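Local coordinates for protein diguanylate cyclase/phosphodiesterase (Caldicellulosiruptor saccharolyticus, PDB 3MTK) that probably breaks down cyclic di-GMP as a whole protein with its EAL domain, this piece being the GGDEF domain, at residues Ile35-Leu47 against Ile83-Ile97. Numbering follows the deposited sequence.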
loop_
_atom_site.group_PDB
_atom_site.type_symbol
_atom_site.label_atom_id
_atom_site.label_comp_id
_atom_site.label_asym_id
_atom_site.label_seq_id
_atom_site.Cartn_x
_atom_site.Cartn_y
_atom_site.Cartn_z
ATOM N N ILE A 35 10.917 -16.521 1.347
ATOM C CA ILE A 35 9.870 -17.409 0.843
ATOM C C ILE A 35 8.734 -16.665 0.162
ATOM O O ILE A 35 7.658 -16.475 0.732
ATOM C CB ILE A 35 9.292 -18.296 1.987
ATOM C CG1 ILE A 35 8.061 -19.068 1.496
ATOM C CG2 ILE A 35 8.942 -17.433 3.197
ATOM C CD1 ILE A 35 8.277 -19.834 0.206
ATOM N N ASP A 36 8.979 -16.264 -1.077
ATOM C CA ASP A 36 7.989 -15.527 -1.836
ATOM C C ASP A 36 7.301 -14.496 -0.948
ATOM O O ASP A 36 6.127 -14.624 -0.582
ATOM C CB ASP A 36 6.985 -16.491 -2.450
ATOM C CG ASP A 36 7.630 -17.401 -3.479
ATOM O OD1 ASP A 36 8.505 -16.912 -4.225
ATOM O OD2 ASP A 36 7.266 -18.595 -3.555
ATOM N N THR A 37 8.079 -13.481 -0.589
ATOM C CA THR A 37 7.622 -12.382 0.237
ATOM C C THR A 37 7.610 -11.216 -0.734
ATOM O O THR A 37 8.550 -11.048 -1.508
ATOM C CB THR A 37 8.623 -12.093 1.358
ATOM O OG1 THR A 37 8.942 -13.314 2.032
ATOM C CG2 THR A 37 8.032 -11.116 2.348
ATOM N N TYR A 38 6.558 -10.413 -0.703
ATOM C CA TYR A 38 6.480 -9.300 -1.632
ATOM C C TYR A 38 6.276 -7.926 -1.019
ATOM O O TYR A 38 5.695 -7.781 0.057
ATOM C CB TYR A 38 5.346 -9.533 -2.639
ATOM C CG TYR A 38 5.467 -10.792 -3.461
ATOM C CD1 TYR A 38 5.227 -12.046 -2.897
ATOM C CD2 TYR A 38 5.825 -10.732 -4.807
ATOM C CE1 TYR A 38 5.344 -13.207 -3.653
ATOM C CE2 TYR A 38 5.943 -11.888 -5.571
ATOM C CZ TYR A 38 5.702 -13.119 -4.988
ATOM O OH TYR A 38 5.818 -14.260 -5.743
ATOM N N LEU A 39 6.770 -6.917 -1.724
ATOM C CA LEU A 39 6.587 -5.532 -1.324
ATOM C C LEU A 39 5.458 -5.094 -2.250
ATOM O O LEU A 39 5.509 -5.358 -3.455
ATOM C CB LEU A 39 7.832 -4.697 -1.617
ATOM C CG LEU A 39 7.679 -3.206 -1.290
ATOM C CD1 LEU A 39 7.370 -3.032 0.183
ATOM C CD2 LEU A 39 8.945 -2.462 -1.657
ATOM N N ILE A 40 4.438 -4.451 -1.695
ATOM C CA ILE A 40 3.307 -3.993 -2.488
ATOM C C ILE A 40 3.021 -2.525 -2.227
ATOM O O ILE A 40 2.997 -2.076 -1.073
ATOM C CB ILE A 40 2.032 -4.807 -2.165
ATOM C CG1 ILE A 40 2.299 -6.291 -2.396
ATOM C CG2 ILE A 40 0.887 -4.373 -3.068
ATOM C CD1 ILE A 40 1.280 -7.184 -1.748
ATOM N N PHE A 41 2.813 -1.789 -3.313
ATOM C CA PHE A 41 2.512 -0.367 -3.263
ATOM C C PHE A 41 1.064 -0.136 -3.708
ATOM O O PHE A 41 0.682 -0.505 -4.820
ATOM C CB PHE A 41 3.465 0.399 -4.196
ATOM C CG PHE A 41 4.741 0.868 -3.540
ATOM C CD1 PHE A 41 5.083 0.465 -2.252
ATOM C CD2 PHE A 41 5.613 1.707 -4.224
ATOM C CE1 PHE A 41 6.281 0.889 -1.653
ATOM C CE2 PHE A 41 6.818 2.142 -3.636
ATOM C CZ PHE A 41 7.151 1.728 -2.345
ATOM N N LEU A 42 0.250 0.449 -2.836
ATOM C CA LEU A 42 -1.135 0.731 -3.198
ATOM C C LEU A 42 -1.335 2.234 -3.247
ATOM O O LEU A 42 -1.000 2.958 -2.295
ATOM C CB LEU A 42 -2.136 0.162 -2.187
ATOM C CG LEU A 42 -2.336 -1.325 -1.950
ATOM C CD1 LEU A 42 -1.248 -1.866 -1.005
ATOM C CD2 LEU A 42 -3.698 -1.519 -1.314
ATOM N N GLU A 43 -1.903 2.708 -4.344
ATOM C CA GLU A 43 -2.149 4.132 -4.479
ATOM C C GLU A 43 -3.647 4.425 -4.538
ATOM O O GLU A 43 -4.389 3.800 -5.296
ATOM C CB GLU A 43 -1.459 4.669 -5.737
ATOM C CG GLU A 43 -1.602 6.177 -5.903
ATOM C CD GLU A 43 -0.824 6.723 -7.083
ATOM O OE1 GLU A 43 0.215 6.130 -7.432
ATOM O OE2 GLU A 43 -1.243 7.753 -7.650
ATOM N N VAL A 44 -4.092 5.369 -3.722
ATOM C CA VAL A 44 -5.501 5.765 -3.710
ATOM C C VAL A 44 -5.651 6.781 -4.836
ATOM O O VAL A 44 -5.042 7.850 -4.798
ATOM C CB VAL A 44 -5.882 6.431 -2.379
ATOM C CG1 VAL A 44 -7.376 6.600 -2.309
ATOM C CG2 VAL A 44 -5.385 5.592 -1.213
ATOM N N ARG A 45 -6.454 6.462 -5.843
ATOM C CA ARG A 45 -6.603 7.384 -6.976
ATOM C C ARG A 45 -7.471 8.620 -6.734
ATOM O O ARG A 45 -8.397 8.609 -5.924
ATOM C CB ARG A 45 -7.141 6.634 -8.199
ATOM C CG ARG A 45 -6.307 5.430 -8.633
ATOM C CD ARG A 45 -4.855 5.803 -8.845
ATOM N NE ARG A 45 -4.701 6.921 -9.772
ATOM C CZ ARG A 45 -4.799 6.826 -11.094
ATOM N NH1 ARG A 45 -5.047 5.659 -11.669
ATOM N NH2 ARG A 45 -4.651 7.906 -11.850
ATOM N N ASP A 46 -7.136 9.688 -7.447
ATOM C CA ASP A 46 -7.860 10.953 -7.400
ATOM C C ASP A 46 -8.261 11.465 -6.027
ATOM O O ASP A 46 -9.349 11.999 -5.844
ATOM C CB ASP A 46 -9.076 10.838 -8.303
ATOM C CG ASP A 46 -8.708 10.312 -9.678
ATOM O OD1 ASP A 46 -7.859 10.944 -10.350
ATOM O OD2 ASP A 46 -9.252 9.254 -10.079
ATOM N N LEU A 47 -7.347 11.321 -5.075
ATOM C CA LEU A 47 -7.559 11.766 -3.704
ATOM C C LEU A 47 -7.652 13.299 -3.626
ATOM O O LEU A 47 -8.268 13.829 -2.707
ATOM C CB LEU A 47 -6.411 11.243 -2.834
ATOM C CG LEU A 47 -6.543 11.068 -1.325
ATOM C CD1 LEU A 47 -7.729 10.219 -0.979
ATOM C CD2 LEU A 47 -5.272 10.414 -0.819
ATOM N N ILE A 83 3.210 5.460 3.429
ATOM C CA ILE A 83 4.417 6.109 2.944
ATOM C C ILE A 83 4.244 7.371 2.114
ATOM O O ILE A 83 5.219 8.017 1.750
ATOM C CB ILE A 83 5.252 5.108 2.133
ATOM C CG1 ILE A 83 4.429 4.574 0.959
ATOM C CG2 ILE A 83 5.681 3.950 3.030
ATOM C CD1 ILE A 83 5.169 3.561 0.124
ATOM N N GLY A 84 3.006 7.723 1.811
ATOM C CA GLY A 84 2.761 8.918 1.022
ATOM C C GLY A 84 1.361 9.398 1.321
ATOM O O GLY A 84 0.563 8.660 1.887
ATOM N N PHE A 85 1.072 10.640 0.962
ATOM C CA PHE A 85 -0.245 11.220 1.188
ATOM C C PHE A 85 -1.349 10.282 0.709
ATOM O O PHE A 85 -2.353 10.088 1.398
ATOM C CB PHE A 85 -0.341 12.554 0.443
ATOM C CG PHE A 85 -1.741 12.945 0.080
ATOM C CD1 PHE A 85 -2.655 13.311 1.066
ATOM C CD2 PHE A 85 -2.157 12.908 -1.243
ATOM C CE1 PHE A 85 -3.970 13.634 0.739
ATOM C CE2 PHE A 85 -3.466 13.227 -1.588
ATOM C CZ PHE A 85 -4.376 13.591 -0.597
ATOM N N ASP A 86 -1.147 9.695 -0.470
ATOM C CA ASP A 86 -2.132 8.799 -1.075
ATOM C C ASP A 86 -1.602 7.397 -1.348
ATOM O O ASP A 86 -2.153 6.681 -2.184
ATOM C CB ASP A 86 -2.607 9.391 -2.400
ATOM C CG ASP A 86 -1.495 9.483 -3.422
ATOM O OD1 ASP A 86 -0.349 9.132 -3.070
ATOM O OD2 ASP A 86 -1.758 9.902 -4.577
ATOM N N ARG A 87 -0.555 6.989 -0.642
ATOM C CA ARG A 87 0.021 5.689 -0.922
ATOM C C ARG A 87 0.359 4.847 0.283
ATOM O O ARG A 87 0.897 5.348 1.265
ATOM C CB ARG A 87 1.271 5.876 -1.786
ATOM C CG ARG A 87 2.124 4.634 -1.942
ATOM C CD ARG A 87 3.342 4.938 -2.790
ATOM N NE ARG A 87 2.984 5.496 -4.096
ATOM C CZ ARG A 87 3.845 5.650 -5.096
ATOM N NH1 ARG A 87 5.112 5.291 -4.938
ATOM N NH2 ARG A 87 3.445 6.151 -6.260
ATOM N N PHE A 88 0.049 3.555 0.189
ATOM C CA PHE A 88 0.317 2.608 1.267
ATOM C C PHE A 88 1.275 1.543 0.761
ATOM O O PHE A 88 1.419 1.355 -0.451
ATOM C CB PHE A 88 -0.971 1.918 1.727
ATOM C CG PHE A 88 -1.942 2.823 2.427
ATOM C CD1 PHE A 88 -1.940 2.928 3.812
ATOM C CD2 PHE A 88 -2.907 3.528 1.704
ATOM C CE1 PHE A 88 -2.891 3.720 4.482
ATOM C CE2 PHE A 88 -3.854 4.315 2.358
ATOM C CZ PHE A 88 -3.842 4.407 3.759
ATOM N N ALA A 89 1.918 0.847 1.699
ATOM C CA ALA A 89 2.863 -0.227 1.379
ATOM C C ALA A 89 2.616 -1.456 2.253
ATOM O O ALA A 89 2.236 -1.340 3.418
ATOM C CB ALA A 89 4.297 0.258 1.571
ATOM N N ILE A 90 2.829 -2.634 1.688
ATOM C CA ILE A 90 2.648 -3.863 2.440
ATOM C C ILE A 90 3.827 -4.803 2.239
ATOM O O ILE A 90 4.398 -4.881 1.149
ATOM C CB ILE A 90 1.389 -4.643 2.000
ATOM C CG1 ILE A 90 0.142 -3.758 2.073
ATOM C CG2 ILE A 90 1.225 -5.880 2.885
ATOM C CD1 ILE A 90 -0.270 -3.381 3.474
ATOM N N ILE A 91 4.202 -5.494 3.307
ATOM C CA ILE A 91 5.257 -6.490 3.242
ATOM C C ILE A 91 4.449 -7.747 3.481
ATOM O O ILE A 91 3.773 -7.849 4.504
ATOM C CB ILE A 91 6.255 -6.395 4.399
ATOM C CG1 ILE A 91 6.917 -5.014 4.435
ATOM C CG2 ILE A 91 7.283 -7.504 4.259
ATOM C CD1 ILE A 91 7.759 -4.702 3.246
ATOM N N CYS A 92 4.490 -8.697 2.559
ATOM C CA CYS A 92 3.725 -9.916 2.766
ATOM C C CYS A 92 4.356 -11.156 2.166
ATOM O O CYS A 92 4.943 -11.117 1.085
ATOM C CB CYS A 92 2.317 -9.766 2.194
ATOM S SG CYS A 92 2.268 -9.887 0.408
ATOM N N LYS A 93 4.226 -12.260 2.890
ATOM C CA LYS A 93 4.733 -13.547 2.437
ATOM C C LYS A 93 3.497 -14.236 1.875
ATOM O O LYS A 93 2.478 -14.328 2.555
ATOM C CB LYS A 93 5.304 -14.337 3.619
ATOM C CG LYS A 93 4.352 -14.442 4.805
ATOM C CD LYS A 93 4.960 -15.219 5.961
ATOM C CE LYS A 93 3.942 -15.432 7.068
ATOM N NZ LYS A 93 4.524 -16.168 8.224
ATOM N N SER A 94 3.569 -14.695 0.630
ATOM C CA SER A 94 2.413 -15.346 0.028
ATOM C C SER A 94 2.748 -16.260 -1.141
ATOM O O SER A 94 3.450 -15.868 -2.077
ATOM C CB SER A 94 1.405 -14.292 -0.428
ATOM O OG SER A 94 1.023 -13.467 0.657
ATOM N N GLU A 95 2.229 -17.483 -1.075
ATOM C CA GLU A 95 2.450 -18.472 -2.119
ATOM C C GLU A 95 1.803 -17.980 -3.408
ATOM O O GLU A 95 2.370 -18.121 -4.493
ATOM C CB GLU A 95 1.864 -19.819 -1.687
ATOM C CG GLU A 95 2.600 -20.445 -0.506
ATOM C CD GLU A 95 1.997 -21.764 -0.054
ATOM O OE1 GLU A 95 2.615 -22.438 0.801
ATOM O OE2 GLU A 95 0.906 -22.124 -0.547
ATOM N N ASN A 96 0.616 -17.397 -3.275
ATOM C CA ASN A 96 -0.111 -16.842 -4.412
ATOM C C ASN A 96 -0.380 -15.368 -4.101
ATOM O O ASN A 96 -1.361 -15.029 -3.437
ATOM C CB ASN A 96 -1.436 -17.579 -4.623
ATOM C CG ASN A 96 -2.129 -17.165 -5.907
ATOM O OD1 ASN A 96 -2.330 -15.974 -6.163
ATOM N ND2 ASN A 96 -2.499 -18.145 -6.724
ATOM N N ILE A 97 0.495 -14.496 -4.588
ATOM C CA ILE A 97 0.360 -13.073 -4.321
ATOM C C ILE A 97 -0.651 -12.341 -5.206
ATOM O O ILE A 97 -1.234 -11.344 -4.775
ATOM C CB ILE A 97 1.733 -12.359 -4.409
ATOM C CG1 ILE A 97 1.567 -10.900 -3.982
ATOM C CG2 ILE A 97 2.331 -12.524 -5.808
ATOM C CD1 ILE A 97 2.632 -9.980 -4.478
HETATM O O HOH W 1 -4.232 10.092 -5.419
#
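Tyr-38, Ile-40 and Leu-42 pair with Cys-92, Ile-90 and Phe-88 in an antiparallel ladder at the heart of the GGDEF fold, whose signature turn is here the degenerate Gly-Phe-Asp-Arg-Phe of residues 84-88. At each of these pairs both N-H groups and both carbonyls are used up between the strands. Two further bonds close the ladder's ends: Ser-94 N to Asp-36 O, and Val-44 N to Asp-86 O, the latter 2.8 Å and almost straight at 172°. Leu-39, Phe-41 and Glu-43 instead bond through their backbones to strand 123-129 on the other side, and Thr-37 to Ile-130 just beyond it. At the turn, a classic beta bulge brings Ile-83 N and Gly-84 N onto the single acceptor Arg-87 O.

Over the Tyr-38 ring lies Ile-97 CG2, a CH-pi contact 3.7 Å from the centroid; the ring gets there with CG beside the backbone N (chi1 -59°). Its OH reaches Lys-163 in a weak bond. With the ring cut back to an alanine here, Ile-97 is likely to lose its aromatic cover and Lys-163 a weak partner.

On the opposite face of the sheet, Arg-87 NH2 meets Glu-43 OE1 near the guanidinium plane, a weak salt bridge of 3.4 Å, while NH1 has its stronger partner in Asp-145 of helix 137-154. Glu-43 OE2 stands 3.8 Å from Asp-86 OD2, a like-charge approach that the salt bridge from Lys-152 to OE2 probably eases. Leu-47 CD2 sits over the Phe-85 ring, 3.6 Å from its centroid. Where the chain turns from the strand into Leu-47, one water donates to both Asp-86 OD2, at 2.6 Å, and the carbonyl oxygen of Val-44, and weakly accepts from Leu-47 N.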